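Side-chain contacts in odorant-binding protein 1d (Locusta migratoria, PDB 4PT1), which probably binds and carries small odorant molecules in the locust: residues 10-15 and 126-131; 53-58 and 104-109; 59-64 and 100-105; 70-75 and 86-91. One frame throughout, in Å; residues are numbered along the deposited sequence.

Interaction 1: 10-15 and 126-131; sequences RIMDAA and DATIGD
Ile129 lies over one face of the Ala15 carbonyl group, and the flat groups of this contact are backbone carbonyls rather than rings. Ile129 CG1 stands 3.9 Å from Ala15 C, and Ile129 CD1 is 3.7 Å from Ala15 O; both carbons sit well off the carbonyl plane. At the oxygen end of a second carbonyl, Thr128 CG2 approaches Met12 O at 3.9 Å. The contact belongs to the all-helical PBP/GOBP fold, where the last turn of helix 115-129 meets the break between helices 10-13 and 15-26. The CB of Ala15 points across the gap, 3.9 Å from Ile129 CG1 and 4.2 Å from Thr128 CB. Replacing Ile129 by an alanine would probably leave the face of the Ala15 carbonyl uncovered and the terminal turn set less firmly against helix 15-26. Met12 is buried and leans on Ala124 and Phe125 of the same C-terminal helix, while Ile129 also touches Arg30 of helix 30-37. Thr128 keeps OG1 beside its backbone N (chi1 -35°), where it hydrogen-bonds Ala124 O within the helix and lies 4.3 Å from Met12 SD.

Interaction 2: 53-58 and 104-109; sequences CIMVEF and YQIHQC
Met55 bridges from helix 45-57 to Ile106 and His107 of helix 99-113, two helices of the six-cysteine odorant-binding protein fold. The backbones stay well apart, the nearest CA atoms, Met55 CA and Tyr104 CA, being 10.1 Å from each other, and the long thioether side chain spans the distance. The closely packed part is therefore the end of Met55. Its chain leaves the backbone extended and turns at chi3 (78°), which places sulfur and methyl against different partners. The sulfur makes a Met-aromatic contact at the edge of the imidazole: Met55 SD is 5.1 Å from the centroid of the His107 ring and 89° off its normal. The methyl goes to the neighbouring isoleucine, with Met55 CE 4.2 Å from Ile106 CD1.

The looser side faces the pocket. Ile54 directs its CB toward helix 99-113, yet its side chain stops short of segment 104-109. Both Ile54 and His107 line the site of a bound 2-(2-methoxyethoxy)ethanol, probably a crystallisation additive. Round the outside of helix 45-57, Glu57 is exposed and leans on Val18 and Cys22 of helix 15-26. The imidazole is further fixed by a hydrogen bond between His107 ND1 and Tyr118 OH, while at the ring's CD2–NE2 edge His107 CD2 is the atom nearest Met55 SD, at 4.1 Å.

Interaction 3: 59-64 and 100-105; sequences NSLSDD and CETAYQ
The connection that follows helix 45-57 is pinned to helix 99-113 by one leucine, Leu61, whose two methyl groups divide between Thr102 and Ala103. A Schellman motif starts this connection: Asn59, with positive phi (66°), is the C-prime residue, Ser60 N reaching back to Met55 O and Asn59 N to Val56 O. The chain then extends through Leu61, which points its CB toward the helix.

With CG anti to the backbone N (chi1 -157°), the leucine fork straddles two successive helix residues. Leu61 CD1 meets Thr102 CG2 at 4.2 Å, and Leu61 CD2 meets Ala103 CB at the same 4.2 Å. The leucine also touches Lys52 and Met55, and so fills a place between two helices. Thr102 turns its methyl to the leucine, while OG1 is hydrogen-bonded to His96 N.

Polar groups on either segment have their own partners. Ser62 OG donates to Asp64 OD1 at 2.6 Å and is also bonded to Val66 N, which tightens the turn beyond the leucine. On the helix, away from the leucine, Gln105 NE2 gives a hydrogen bond of 3.0 Å to Glu101 OE2, one turn back; it is nearly straight (166°) but arrives from above the carboxylate plane. Glu101 has a second partner in Lys48, and Cys100 is joined to Cys49, so helices 45-57 and 99-113 are cross-linked close by. The Cys49–Cys100 bridge is the second-to-fifth link of the interlocked disulfide pattern of classical insect odorant-binding proteins.

Interaction 4: 70-75 and 86-91; sequences EEELEN and RVVHSC
Glu72 sends CG anti to its own amide nitrogen (chi1 -168°) and then bends at chi2 (74°), a shape that lays its aliphatic part on Val88 while the carboxylate turns aside. Glu72 CG is 3.9 Å from Val88 CG2 and 4.0 Å from Val88 CG1. One residue on, Leu73 keeps CG beside its backbone N, and its branches come forward although its CB does not point at the other helix. Leu73 CD2 packs on Val88 CG1 at 3.7 Å and on His89 NE2, also at 3.7 Å. Leu73 CD1 is equally near that nitrogen, so the imidazole nitrogen rests against both methyls of the fork, the two side chains meeting at about a right angle.

These residues hold together an antiparallel helix pair of the PBP/GOBP fold, helices 69-75 and 81-90. The axes of the two short segments run at 156° and approach to 9.9 Å. Val88 is buried, also touching Tyr110, whereas His89 is exposed, with ND1 hydrogen-bonded to Lys92 NZ.

Both carboxylate oxygens of Glu72 are engaged. Asn75 ND2 donates to Glu72 OE1 at 3.1 Å, almost straight and in its amide plane, while Tyr110 OH is hydrogen-bonded to OE2. Placing an alanine at Glu72 would probably leave Tyr110 OH and Asn75 ND2 without this partner and open a gap beside the Val88 methyls. Asn75 ND2 also reaches Phe58 O, with which it forms a further hydrogen bond.

How the interactions relate
Interactions 2 and 3 are the buried pair: their centres lie about 5 Å apart, both use helix 99-113, and Met55 SD of one packs on Ala103 CB of the other at 3.7 Å. Interactions 1 and 4 are partly buried, each with an exposed residue. Interaction 2 is central; interaction 3 lies about as far out as 1 and 4. Apolar contacts cross all four, but only interaction 2 brings sulfur to an aromatic edge. Charges join the peripheral contacts: Arg10 NH2 forms a salt bridge of 2.8 Å with Glu71 OE1, linking interactions 1 and 4. A covalent tie, the Cys91–Cys109 disulfide, connects interactions 4 and 2. Interactions 1 and 3 stand on opposite sides of the centre.

Interaction 1: 10-15 and 126-131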
loop_
_atom_site.group_PDB
_atom_site.type_symbol
_atom_site.label_atom_id
_atom_site.label_comp_id
_atom_site.label_asym_id
_atom_site.label_seq_id
_atom_site.Cartn_x
_atom_site.Cartn_y
_atom_site.Cartn_z
ATOM N N ARG A 10 11.140 -2.875 5.212
ATOM C CA ARG A 10 11.639 -1.854 4.281
ATOM C C ARG A 10 10.619 -0.760 3.968
ATOM O O ARG A 10 10.986 0.405 3.842
ATOM C CB ARG A 10 12.204 -2.477 2.992
ATOM C CG ARG A 10 11.247 -3.282 2.115
ATOM C CD ARG A 10 12.037 -4.035 1.038
ATOM N NE ARG A 10 11.199 -4.612 -0.019
ATOM C CZ ARG A 10 11.661 -5.241 -1.104
ATOM N NH1 ARG A 10 12.970 -5.384 -1.298
ATOM N NH2 ARG A 10 10.808 -5.733 -2.010
ATOM N N ILE A 11 9.338 -1.115 3.875
ATOM C CA ILE A 11 8.307 -0.118 3.596
ATOM C C ILE A 11 8.124 0.842 4.780
ATOM O O ILE A 11 8.072 2.065 4.613
ATOM C CB ILE A 11 6.956 -0.771 3.227
ATOM C CG1 ILE A 11 7.089 -1.530 1.903
ATOM C CG2 ILE A 11 5.875 0.286 3.111
ATOM C CD1 ILE A 11 5.756 -1.997 1.346
ATOM N N MET A 12 8.052 0.303 5.984
ATOM C CA MET A 12 7.905 1.167 7.143
ATOM C C MET A 12 9.151 2.032 7.340
ATOM O O MET A 12 9.023 3.237 7.630
ATOM C CB MET A 12 7.577 0.355 8.401
ATOM C CG MET A 12 6.176 -0.238 8.375
ATOM S SD MET A 12 4.874 1.007 8.284
ATOM C CE MET A 12 3.472 0.035 7.732
ATOM N N ASP A 13 10.331 1.434 7.161
ATOM C CA ASP A 13 11.620 2.158 7.273
ATOM C C ASP A 13 11.677 3.384 6.369
ATOM O O ASP A 13 12.191 4.437 6.767
ATOM C CB ASP A 13 12.813 1.258 6.898
ATOM C CG ASP A 13 13.245 0.312 8.022
ATOM O OD1 ASP A 13 12.947 0.580 9.210
ATOM O OD2 ASP A 13 13.910 -0.704 7.702
ATOM N N ALA A 14 11.162 3.239 5.152
ATOM C CA ALA A 14 11.270 4.282 4.136
ATOM C C ALA A 14 9.944 4.978 3.838
ATOM O O ALA A 14 9.830 5.643 2.820
ATOM C CB ALA A 14 11.865 3.703 2.866
ATOM N N ALA A 15 8.972 4.878 4.741
ATOM C CA ALA A 15 7.659 5.493 4.536
ATOM C C ALA A 15 7.701 6.993 4.235
ATOM O O ALA A 15 7.005 7.455 3.329
ATOM C CB ALA A 15 6.764 5.251 5.735
ATOM N N ASP A 126 0.890 5.554 7.850
ATOM C CA ASP A 126 0.449 6.916 8.083
ATOM C C ASP A 126 1.009 7.600 9.340
ATOM O O ASP A 126 1.142 8.823 9.357
ATOM C CB ASP A 126 -1.078 6.911 8.163
ATOM C CG ASP A 126 -1.639 8.243 8.605
ATOM O OD1 ASP A 126 -1.285 9.251 7.957
ATOM O OD2 ASP A 126 -2.427 8.277 9.596
ATOM N N ALA A 127 1.298 6.837 10.389
ATOM C CA ALA A 127 1.800 7.419 11.637
ATOM C C ALA A 127 3.282 7.754 11.542
ATOM O O ALA A 127 3.781 8.563 12.322
ATOM C CB ALA A 127 1.549 6.468 12.799
ATOM N N THR A 128 3.974 7.124 10.590
ATOM C CA THR A 128 5.414 7.270 10.418
ATOM C C THR A 128 5.696 8.472 9.524
ATOM O O THR A 128 6.814 8.992 9.504
ATOM C CB THR A 128 6.000 6.018 9.742
ATOM O OG1 THR A 128 5.289 4.852 10.187
ATOM C CG2 THR A 128 7.486 5.883 10.041
ATOM N N ILE A 129 4.681 8.897 8.785
ATOM C CA ILE A 129 4.854 9.933 7.760
ATOM C C ILE A 129 4.643 11.329 8.348
ATOM O O ILE A 129 5.550 12.168 8.306
ATOM C CB ILE A 129 3.965 9.656 6.533
ATOM C CG1 ILE A 129 4.465 8.380 5.871
ATOM C CG2 ILE A 129 4.071 10.775 5.524
ATOM C CD1 ILE A 129 3.633 7.907 4.731
ATOM N N GLY A 130 3.471 11.577 8.913
ATOM C CA GLY A 130 3.264 12.815 9.650
ATOM C C GLY A 130 2.736 14.034 8.908
ATOM O O GLY A 130 3.369 14.552 7.973
ATOM N N ASP A 131 1.551 14.464 9.349
ATOM C CA ASP A 131 0.950 15.753 9.014
ATOM C C ASP A 131 0.630 16.460 10.330
ATOM O O ASP A 131 0.099 15.839 11.262
ATOM C CB ASP A 131 -0.344 15.533 8.225
ATOM C CG ASP A 131 -0.891 16.812 7.598
ATOM O OD1 ASP A 131 -2.133 16.888 7.398
ATOM O OD2 ASP A 131 -0.089 17.720 7.281
#

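Interaction 2: 53-58 and 104-109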
loop_
_atom_site.group_PDB
_atom_site.type_symbol
_atom_site.label_atom_id
_atom_site.label_comp_id
_atom_site.label_asym_id
_atom_site.label_seq_id
_atom_site.Cartn_x
_atom_site.Cartn_y
_atom_site.Cartn_z
ATOM N N CYS A 53 2.348 4.409 -7.114
ATOM C CA CYS A 53 3.697 4.939 -6.985
ATOM C C CYS A 53 4.468 4.236 -5.872
ATOM O O CYS A 53 5.636 3.924 -6.048
ATOM C CB CYS A 53 3.639 6.452 -6.739
ATOM S SG CYS A 53 5.247 7.217 -6.533
ATOM N N ILE A 54 3.824 4.007 -4.729
ATOM C CA ILE A 54 4.417 3.246 -3.627
ATOM C C ILE A 54 4.819 1.850 -4.118
ATOM O O ILE A 54 5.920 1.383 -3.867
ATOM C CB ILE A 54 3.468 3.136 -2.414
ATOM C CG1 ILE A 54 3.411 4.463 -1.660
ATOM C CG2 ILE A 54 3.944 2.060 -1.417
ATOM C CD1 ILE A 54 2.337 4.450 -0.602
ATOM N N MET A 55 3.928 1.183 -4.842
ATOM C CA MET A 55 4.248 -0.168 -5.283
ATOM C C MET A 55 5.443 -0.166 -6.234
ATOM O O MET A 55 6.278 -1.071 -6.180
ATOM C CB MET A 55 3.035 -0.839 -5.920
ATOM C CG MET A 55 1.899 -1.074 -4.940
ATOM S SD MET A 55 0.531 -1.936 -5.714
ATOM C CE MET A 55 1.182 -3.613 -5.715
ATOM N N VAL A 56 5.523 0.837 -7.104
ATOM C CA VAL A 56 6.642 0.944 -8.068
ATOM C C VAL A 56 7.940 1.174 -7.321
ATOM O O VAL A 56 8.945 0.557 -7.619
ATOM C CB VAL A 56 6.424 2.065 -9.107
ATOM C CG1 VAL A 56 7.681 2.241 -9.949
ATOM C CG2 VAL A 56 5.238 1.736 -9.999
ATOM N N GLU A 57 7.905 2.037 -6.313
ATOM C CA GLU A 57 9.108 2.335 -5.536
ATOM C C GLU A 57 9.576 1.106 -4.715
ATOM O O GLU A 57 10.778 0.943 -4.454
ATOM C CB GLU A 57 8.856 3.541 -4.640
ATOM C CG GLU A 57 8.679 4.842 -5.406
ATOM C CD GLU A 57 9.938 5.300 -6.107
ATOM O OE1 GLU A 57 10.983 5.450 -5.436
ATOM O OE2 GLU A 57 9.871 5.538 -7.328
ATOM N N PHE A 58 8.649 0.225 -4.351
ATOM C CA PHE A 58 9.019 -1.028 -3.655
ATOM C C PHE A 58 8.962 -2.277 -4.544
ATOM O O PHE A 58 8.784 -3.394 -4.054
ATOM C CB PHE A 58 8.169 -1.208 -2.392
ATOM C CG PHE A 58 8.405 -0.144 -1.360
ATOM C CD1 PHE A 58 9.642 -0.038 -0.733
ATOM C CD2 PHE A 58 7.400 0.752 -1.019
ATOM C CE1 PHE A 58 9.874 0.956 0.214
ATOM C CE2 PHE A 58 7.621 1.741 -0.067
ATOM C CZ PHE A 58 8.863 1.834 0.554
ATOM N N TYR A 104 -4.780 0.236 -6.969
ATOM C CA TYR A 104 -5.826 0.619 -5.983
ATOM C C TYR A 104 -6.700 -0.585 -5.594
ATOM O O TYR A 104 -7.062 -0.747 -4.425
ATOM C CB TYR A 104 -6.665 1.821 -6.490
ATOM C CG TYR A 104 -7.846 2.220 -5.601
ATOM C CD1 TYR A 104 -7.679 3.056 -4.491
ATOM C CD2 TYR A 104 -9.118 1.763 -5.871
ATOM C CE1 TYR A 104 -8.765 3.417 -3.689
ATOM C CE2 TYR A 104 -10.214 2.107 -5.081
ATOM C CZ TYR A 104 -10.039 2.935 -3.982
ATOM O OH TYR A 104 -11.126 3.292 -3.179
ATOM N N GLN A 105 -6.991 -1.438 -6.567
ATOM C CA GLN A 105 -7.838 -2.594 -6.364
ATOM C C GLN A 105 -7.081 -3.853 -5.935
ATOM O O GLN A 105 -7.706 -4.753 -5.369
ATOM C CB GLN A 105 -8.619 -2.897 -7.652
ATOM C CG GLN A 105 -9.496 -1.741 -8.140
ATOM C CD GLN A 105 -10.694 -1.423 -7.247
ATOM O OE1 GLN A 105 -11.002 -2.152 -6.310
ATOM N NE2 GLN A 105 -11.364 -0.311 -7.533
ATOM N N ILE A 106 -5.768 -3.944 -6.203
ATOM C CA ILE A 106 -4.949 -4.936 -5.496
ATOM C C ILE A 106 -5.110 -4.599 -4.004
ATOM O O ILE A 106 -5.358 -5.477 -3.189
ATOM C CB ILE A 106 -3.449 -4.937 -5.927
ATOM C CG1 ILE A 106 -3.246 -5.623 -7.290
ATOM C CG2 ILE A 106 -2.611 -5.669 -4.871
ATOM C CD1 ILE A 106 -1.863 -5.446 -7.900
ATOM N N HIS A 107 -5.039 -3.312 -3.670
ATOM C CA HIS A 107 -5.223 -2.838 -2.309
ATOM C C HIS A 107 -6.617 -3.032 -1.746
ATOM O O HIS A 107 -6.757 -3.387 -0.584
ATOM C CB HIS A 107 -4.778 -1.406 -2.195
ATOM C CG HIS A 107 -3.326 -1.276 -1.855
ATOM N ND1 HIS A 107 -2.892 -1.071 -0.588
ATOM C CD2 HIS A 107 -2.186 -1.392 -2.654
ATOM C CE1 HIS A 107 -1.544 -1.025 -0.594
ATOM N NE2 HIS A 107 -1.119 -1.229 -1.859
ATOM N N GLN A 108 -7.652 -2.837 -2.560
ATOM C CA GLN A 108 -9.000 -3.125 -2.077
ATOM C C GLN A 108 -9.172 -4.631 -1.861
ATOM O O GLN A 108 -9.848 -5.010 -0.921
ATOM C CB GLN A 108 -10.077 -2.554 -2.998
ATOM C CG GLN A 108 -10.044 -1.030 -3.155
ATOM C CD GLN A 108 -9.496 -0.290 -1.947
ATOM O OE1 GLN A 108 -8.331 0.131 -1.929
ATOM N NE2 GLN A 108 -10.337 -0.117 -0.924
ATOM N N CYS A 109 -8.560 -5.468 -2.705
ATOM C CA CYS A 109 -8.467 -6.929 -2.451
ATOM C C CYS A 109 -7.750 -7.263 -1.138
ATOM O O CYS A 109 -8.211 -8.133 -0.398
ATOM C CB CYS A 109 -7.812 -7.694 -3.608
ATOM S SG CYS A 109 -7.714 -9.496 -3.365
#

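Interaction 3: 59-64 and 100-105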
loop_
_atom_site.group_PDB
_atom_site.type_symbol
_atom_site.label_atom_id
_atom_site.label_comp_id
_atom_site.label_asym_id
_atom_site.label_seq_id
_atom_site.Cartn_x
_atom_site.Cartn_y
_atom_site.Cartn_z
ATOM N N ASN A 59 9.125 -2.081 -5.853
ATOM C CA ASN A 59 9.376 -3.171 -6.805
ATOM C C ASN A 59 8.249 -4.191 -7.021
ATOM O O ASN A 59 8.458 -5.176 -7.742
ATOM C CB ASN A 59 10.644 -3.946 -6.413
ATOM C CG ASN A 59 11.811 -3.039 -6.117
ATOM O OD1 ASN A 59 12.278 -2.962 -4.971
ATOM N ND2 ASN A 59 12.288 -2.329 -7.151
ATOM N N SER A 60 7.071 -3.952 -6.438
ATOM C CA SER A 60 5.934 -4.880 -6.543
ATOM C C SER A 60 5.020 -4.559 -7.703
ATOM O O SER A 60 4.103 -5.329 -7.994
ATOM C CB SER A 60 5.116 -4.926 -5.244
ATOM O OG SER A 60 4.751 -3.635 -4.779
ATOM N N LEU A 61 5.256 -3.419 -8.360
ATOM C CA LEU A 61 4.567 -3.091 -9.601
ATOM C C LEU A 61 5.537 -2.407 -10.567
ATOM O O LEU A 61 6.408 -1.627 -10.164
ATOM C CB LEU A 61 3.340 -2.216 -9.308
ATOM C CG LEU A 61 2.204 -2.195 -10.331
ATOM C CD1 LEU A 61 1.313 -3.422 -10.193
ATOM C CD2 LEU A 61 1.368 -0.926 -10.212
ATOM N N SER A 62 5.414 -2.730 -11.847
ATOM C CA SER A 62 6.162 -2.010 -12.869
ATOM C C SER A 62 5.455 -0.686 -13.092
ATOM O O SER A 62 4.274 -0.539 -12.795
ATOM C CB SER A 62 6.184 -2.796 -14.176
ATOM O OG SER A 62 4.875 -2.995 -14.658
ATOM N N ASP A 63 6.167 0.281 -13.639
ATOM C CA ASP A 63 5.554 1.566 -14.010
ATOM C C ASP A 63 4.307 1.382 -14.882
ATOM O O ASP A 63 3.337 2.139 -14.756
ATOM C CB ASP A 63 6.585 2.455 -14.726
ATOM C CG ASP A 63 6.122 3.894 -14.876
ATOM O OD1 ASP A 63 5.547 4.458 -13.915
ATOM O OD2 ASP A 63 6.341 4.455 -15.966
ATOM N N ASP A 64 4.308 0.359 -15.740
ATOM C CA ASP A 64 3.160 0.111 -16.613
ATOM C C ASP A 64 2.164 -0.894 -16.045
ATOM O O ASP A 64 1.274 -1.362 -16.742
ATOM C CB ASP A 64 3.616 -0.276 -18.033
ATOM C CG ASP A 64 4.213 -1.673 -18.118
ATOM O OD1 ASP A 64 4.811 -2.149 -17.133
ATOM O OD2 ASP A 64 4.094 -2.284 -19.206
ATOM N N CYS A 100 -2.688 2.535 -12.388
ATOM C CA CYS A 100 -3.206 3.073 -11.130
ATOM C C CYS A 100 -4.418 2.320 -10.551
ATOM O O CYS A 100 -4.490 2.081 -9.341
ATOM C CB CYS A 100 -3.491 4.578 -11.245
ATOM S SG CYS A 100 -2.000 5.545 -11.621
ATOM N N GLU A 101 -5.380 1.970 -11.400
ATOM C CA GLU A 101 -6.590 1.266 -10.933
ATOM C C GLU A 101 -6.155 -0.102 -10.391
ATOM O O GLU A 101 -6.570 -0.483 -9.305
ATOM C CB GLU A 101 -7.644 1.155 -12.065
ATOM C CG GLU A 101 -9.038 0.639 -11.661
ATOM C CD GLU A 101 -9.815 1.554 -10.725
ATOM O OE1 GLU A 101 -9.472 2.741 -10.598
ATOM O OE2 GLU A 101 -10.808 1.091 -10.111
ATOM N N THR A 102 -5.286 -0.787 -11.134
ATOM C CA THR A 102 -4.671 -2.084 -10.725
ATOM C C THR A 102 -4.112 -2.022 -9.314
ATOM O O THR A 102 -4.467 -2.850 -8.457
ATOM C CB THR A 102 -3.542 -2.511 -11.697
ATOM O OG1 THR A 102 -4.107 -2.853 -12.973
ATOM C CG2 THR A 102 -2.736 -3.725 -11.171
ATOM N N ALA A 103 -3.252 -1.036 -9.054
ATOM C CA ALA A 103 -2.720 -0.877 -7.693
ATOM C C ALA A 103 -3.844 -0.675 -6.676
ATOM O O ALA A 103 -3.875 -1.342 -5.647
ATOM C CB ALA A 103 -1.729 0.276 -7.622
ATOM N N TYR A 104 -4.780 0.236 -6.969
ATOM C CA TYR A 104 -5.826 0.619 -5.983
ATOM C C TYR A 104 -6.700 -0.585 -5.594
ATOM O O TYR A 104 -7.062 -0.747 -4.425
ATOM C CB TYR A 104 -6.665 1.821 -6.490
ATOM C CG TYR A 104 -7.846 2.220 -5.601
ATOM C CD1 TYR A 104 -7.679 3.056 -4.491
ATOM C CD2 TYR A 104 -9.118 1.763 -5.871
ATOM C CE1 TYR A 104 -8.765 3.417 -3.689
ATOM C CE2 TYR A 104 -10.214 2.107 -5.081
ATOM C CZ TYR A 104 -10.039 2.935 -3.982
ATOM O OH TYR A 104 -11.126 3.292 -3.179
ATOM N N GLN A 105 -6.991 -1.438 -6.567
ATOM C CA GLN A 105 -7.838 -2.594 -6.364
ATOM C C GLN A 105 -7.081 -3.853 -5.935
ATOM O O GLN A 105 -7.706 -4.753 -5.369
ATOM C CB GLN A 105 -8.619 -2.897 -7.652
ATOM C CG GLN A 105 -9.496 -1.741 -8.140
ATOM C CD GLN A 105 -10.694 -1.423 -7.247
ATOM O OE1 GLN A 105 -11.002 -2.152 -6.310
ATOM N NE2 GLN A 105 -11.364 -0.311 -7.533
#

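Interaction 4: 70-75 and 86-91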
loop_
_atom_site.group_PDB
_atom_site.type_symbol
_atom_site.label_atom_id
_atom_site.label_comp_id
_atom_site.label_asym_id
_atom_site.label_seq_id
_atom_site.Cartn_x
_atom_site.Cartn_y
_atom_site.Cartn_z
ATOM N N GLU A 70 7.001 -11.829 -5.896
ATOM C CA GLU A 70 8.150 -12.102 -5.028
ATOM C C GLU A 70 8.538 -10.853 -4.256
ATOM O O GLU A 70 8.866 -10.908 -3.065
ATOM C CB GLU A 70 9.351 -12.621 -5.859
ATOM N N GLU A 71 8.463 -9.713 -4.929
ATOM C CA GLU A 71 8.780 -8.439 -4.294
ATOM C C GLU A 71 7.738 -8.045 -3.267
ATOM O O GLU A 71 8.073 -7.507 -2.232
ATOM C CB GLU A 71 8.950 -7.335 -5.333
ATOM C CG GLU A 71 10.130 -7.583 -6.269
ATOM C CD GLU A 71 11.488 -7.254 -5.681
ATOM O OE1 GLU A 71 11.595 -6.782 -4.531
ATOM O OE2 GLU A 71 12.481 -7.480 -6.410
ATOM N N GLU A 72 6.477 -8.318 -3.548
ATOM C CA GLU A 72 5.426 -7.944 -2.610
ATOM C C GLU A 72 5.490 -8.790 -1.347
ATOM O O GLU A 72 5.266 -8.278 -0.252
ATOM C CB GLU A 72 4.043 -8.014 -3.258
ATOM C CG GLU A 72 2.913 -7.380 -2.451
ATOM C CD GLU A 72 2.907 -5.852 -2.441
ATOM O OE1 GLU A 72 3.963 -5.182 -2.512
ATOM O OE2 GLU A 72 1.811 -5.294 -2.332
ATOM N N LEU A 73 5.816 -10.079 -1.494
ATOM C CA LEU A 73 5.971 -10.954 -0.334
ATOM C C LEU A 73 7.100 -10.452 0.530
ATOM O O LEU A 73 6.984 -10.438 1.748
ATOM C CB LEU A 73 6.195 -12.408 -0.749
ATOM C CG LEU A 73 5.034 -13.097 -1.483
ATOM C CD1 LEU A 73 5.459 -14.425 -2.072
ATOM C CD2 LEU A 73 3.795 -13.281 -0.614
ATOM N N GLU A 74 8.194 -10.025 -0.091
ATOM C CA GLU A 74 9.274 -9.400 0.673
ATOM C C GLU A 74 8.827 -8.103 1.370
ATOM O O GLU A 74 9.307 -7.786 2.469
ATOM C CB GLU A 74 10.486 -9.123 -0.213
ATOM C CG GLU A 74 11.266 -10.365 -0.601
ATOM C CD GLU A 74 12.506 -10.024 -1.410
ATOM O OE1 GLU A 74 13.392 -9.310 -0.877
ATOM O OE2 GLU A 74 12.587 -10.461 -2.582
ATOM N N ASN A 75 7.914 -7.364 0.740
ATOM C CA ASN A 75 7.380 -6.101 1.313
ATOM C C ASN A 75 6.520 -6.270 2.562
ATOM O O ASN A 75 6.277 -5.304 3.284
ATOM C CB ASN A 75 6.580 -5.307 0.268
ATOM C CG ASN A 75 7.457 -4.712 -0.801
ATOM O OD1 ASN A 75 8.644 -4.514 -0.573
ATOM N ND2 ASN A 75 6.890 -4.456 -2.001
ATOM N N ARG A 86 -0.519 -14.560 3.315
ATOM C CA ARG A 86 -1.829 -15.151 2.979
ATOM C C ARG A 86 -2.641 -14.160 2.153
ATOM O O ARG A 86 -3.156 -14.492 1.094
ATOM C CB ARG A 86 -2.586 -15.554 4.249
ATOM C CG ARG A 86 -3.853 -16.358 3.964
ATOM C CD ARG A 86 -4.589 -16.714 5.246
ATOM N NE ARG A 86 -3.710 -17.353 6.222
ATOM N N VAL A 87 -2.732 -12.925 2.626
ATOM C CA VAL A 87 -3.385 -11.860 1.869
ATOM C C VAL A 87 -2.800 -11.606 0.471
ATOM O O VAL A 87 -3.529 -11.507 -0.510
ATOM C CB VAL A 87 -3.380 -10.577 2.694
ATOM C CG1 VAL A 87 -3.786 -9.392 1.841
ATOM C CG2 VAL A 87 -4.291 -10.760 3.909
ATOM N N VAL A 88 -1.475 -11.520 0.368
ATOM C CA VAL A 88 -0.860 -11.292 -0.923
ATOM C C VAL A 88 -1.165 -12.418 -1.919
ATOM O O VAL A 88 -1.475 -12.146 -3.089
ATOM C CB VAL A 88 0.661 -11.071 -0.805
ATOM C CG1 VAL A 88 1.294 -11.066 -2.197
ATOM C CG2 VAL A 88 0.942 -9.772 -0.079
ATOM N N HIS A 89 -1.093 -13.666 -1.454
ATOM C CA HIS A 89 -1.349 -14.824 -2.315
ATOM C C HIS A 89 -2.772 -14.837 -2.762
ATOM O O HIS A 89 -3.062 -15.269 -3.887
ATOM C CB HIS A 89 -0.953 -16.146 -1.638
ATOM C CG HIS A 89 0.537 -16.420 -1.663
ATOM N ND1 HIS A 89 1.191 -16.757 -2.793
ATOM C CD2 HIS A 89 1.483 -16.429 -0.648
ATOM C CE1 HIS A 89 2.491 -16.945 -2.522
ATOM N NE2 HIS A 89 2.675 -16.740 -1.208
ATOM N N SER A 90 -3.678 -14.334 -1.922
ATOM C CA SER A 90 -5.101 -14.323 -2.278
ATOM C C SER A 90 -5.456 -13.245 -3.324
ATOM O O SER A 90 -6.522 -13.308 -3.949
ATOM C CB SER A 90 -5.986 -14.212 -1.026
ATOM O OG SER A 90 -5.986 -12.918 -0.454
ATOM N N CYS A 91 -4.545 -12.294 -3.542
ATOM C CA CYS A 91 -4.803 -11.101 -4.367
ATOM C C CYS A 91 -3.846 -10.962 -5.556
ATOM O O CYS A 91 -3.812 -9.922 -6.235
ATOM C CB CYS A 91 -4.724 -9.865 -3.464
ATOM S SG CYS A 91 -6.044 -9.819 -2.224
#